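Local coordinates for peroxisomal membrane protein LPX1 (Saccharomyces cerevisiae, PDB 2Y6U) that hydrolyses acyl esters in the peroxisome as an alpha/beta hydrolase with acyl esterase, lipase and phospholipase A activity, at residues E32-V37 with G98-R103. Numbering follows the deposited sequence.
Sequences ELTYDV and GDSAVR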
# COMPACT_ATOMS: atom_id res chain seq x y z
N GLU A 32 -11.23 1.93 -13.66
CA GLU A 32 -11.50 0.50 -13.46
C GLU A 32 -10.31 -0.29 -13.97
O GLU A 32 -9.53 0.14 -14.86
CB GLU A 32 -12.75 0.09 -14.26
CG GLU A 32 -14.02 0.68 -13.60
CD GLU A 32 -15.26 0.47 -14.40
OE1 GLU A 32 -15.36 1.03 -15.48
OE2 GLU A 32 -16.15 -0.23 -13.92
N LEU A 33 -10.32 -1.53 -13.52
CA LEU A 33 -9.39 -2.57 -13.97
C LEU A 33 -10.11 -3.79 -14.45
O LEU A 33 -11.09 -4.16 -13.85
CB LEU A 33 -8.54 -3.02 -12.77
CG LEU A 33 -7.63 -1.99 -12.09
CD1 LEU A 33 -7.36 -2.36 -10.58
CD2 LEU A 33 -6.41 -1.91 -13.04
N THR A 34 -9.67 -4.35 -15.57
CA THR A 34 -10.19 -5.65 -16.08
C THR A 34 -9.06 -6.64 -16.04
O THR A 34 -7.90 -6.28 -16.38
CB THR A 34 -10.68 -5.55 -17.53
OG1 THR A 34 -11.77 -4.63 -17.56
CG2 THR A 34 -11.16 -6.91 -18.05
N TYR A 35 -9.32 -7.85 -15.57
CA TYR A 35 -8.30 -8.85 -15.50
C TYR A 35 -8.93 -10.21 -15.77
O TYR A 35 -10.14 -10.38 -15.61
CB TYR A 35 -7.58 -8.87 -14.14
CG TYR A 35 -8.48 -9.08 -12.94
CD1 TYR A 35 -9.20 -8.02 -12.40
CD2 TYR A 35 -8.60 -10.32 -12.32
CE1 TYR A 35 -10.01 -8.20 -11.30
CE2 TYR A 35 -9.38 -10.49 -11.21
CZ TYR A 35 -10.09 -9.45 -10.71
OH TYR A 35 -10.88 -9.60 -9.60
N ASP A 36 -8.14 -11.17 -16.19
CA ASP A 36 -8.63 -12.54 -16.39
C ASP A 36 -8.11 -13.43 -15.28
O ASP A 36 -6.89 -13.33 -14.94
CB ASP A 36 -8.15 -13.05 -17.76
CG ASP A 36 -8.80 -12.30 -18.93
OD1 ASP A 36 -9.84 -11.63 -18.73
OD2 ASP A 36 -8.33 -12.41 -20.10
N VAL A 37 -8.97 -14.26 -14.67
CA VAL A 37 -8.60 -15.18 -13.65
C VAL A 37 -8.73 -16.56 -14.25
O VAL A 37 -9.83 -16.96 -14.71
CB VAL A 37 -9.60 -15.14 -12.40
CG1 VAL A 37 -9.13 -16.11 -11.36
CG2 VAL A 37 -9.61 -13.83 -11.83
N GLY A 98 -4.97 -2.49 -22.88
CA GLY A 98 -5.84 -3.67 -23.06
C GLY A 98 -7.29 -3.33 -22.76
O GLY A 98 -7.79 -2.28 -23.16
N ASP A 99 -7.96 -4.25 -22.06
CA ASP A 99 -9.40 -4.15 -21.84
C ASP A 99 -9.65 -3.11 -20.80
O ASP A 99 -10.75 -2.51 -20.77
CB ASP A 99 -9.98 -5.52 -21.46
CG ASP A 99 -10.04 -6.48 -22.66
OD1 ASP A 99 -10.25 -6.06 -23.81
OD2 ASP A 99 -9.88 -7.69 -22.42
N SER A 100 -8.64 -2.83 -19.95
CA SER A 100 -8.82 -1.81 -18.95
C SER A 100 -8.89 -0.45 -19.61
O SER A 100 -9.79 0.33 -19.30
CB SER A 100 -7.67 -1.81 -17.96
OG SER A 100 -7.72 -3.02 -17.18
N ALA A 101 -8.06 -0.25 -20.65
CA ALA A 101 -8.09 1.00 -21.41
C ALA A 101 -9.42 1.23 -22.06
O ALA A 101 -9.92 2.34 -22.12
CB ALA A 101 -6.95 1.06 -22.50
N VAL A 102 -9.99 0.16 -22.63
CA VAL A 102 -11.30 0.26 -23.23
C VAL A 102 -12.33 0.70 -22.16
O VAL A 102 -13.13 1.60 -22.43
CB VAL A 102 -11.68 -1.09 -23.95
CG1 VAL A 102 -13.15 -1.11 -24.52
CG2 VAL A 102 -10.60 -1.41 -25.12
N ARG A 103 -12.32 0.07 -21.00
CA ARG A 103 -13.31 0.45 -19.95
C ARG A 103 -13.14 1.93 -19.54
O ARG A 103 -14.13 2.58 -19.23
CB ARG A 103 -13.11 -0.30 -18.64
CG ARG A 103 -13.64 -1.71 -18.49
CD ARG A 103 -15.08 -1.88 -18.41
NE ARG A 103 -15.78 -1.56 -17.17
CZ ARG A 103 -16.98 -2.09 -16.86
NH1 ARG A 103 -17.50 -3.01 -17.63
NH2 ARG A 103 -17.65 -1.77 -15.75
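D99, in the first turn of the short helix, meets T34 side chain to side chain and carbon to carbon, D99 CB lying 3.9 Å from CG2 of T34. OG1 of T34 is hydrogen-bonded to T12. The D99 carboxylate takes no part in this touch; it forms salt bridges to K65 and K256, and K65 also pairs with D36. One residue on, S100 makes the contact's link to the backbone. With OG anti to its carbonyl carbon (chi1 -68°), S100 OG accepts the N-H of T34, at 2.9 Å from T34 N and in a nearly straight bond of 176°. The same OG is hydrogen-bonded to O of D93, so this buried hydroxyl has two partners and ties residues 32-34 to the loop that follows strand 84-92. The fold here is the central mixed sheet of an alpha/beta hydrolase: strand 35-40 runs antiparallel beside 84-92, and helix 98-103, reached from the end of 84-92, comes back against residues 32-34. At the far end of the helix R103 lays CG 3.6 Å from OG1 of T34, the two side chains crossing at about a right angle. Its chain then bends at chi2 and chi3 and presents the guanidinium side-on to E32 in a salt bridge made with two nitrogens. R103 NE reaches E32 OE1 at 3.1 Å from above the carboxylate plane, and R103 NH2 reaches E32 OE2 at 2.8 Å on its syn side, tilted out of that plane; the two flat groups are turned 57° apart. R107 forms another salt bridge at OE1, so an alanine in place of E32 removes the carboxylate shared by R103 and R107, and would probably leave the two positive charges without this mate and the R103 guanidinium freer to turn.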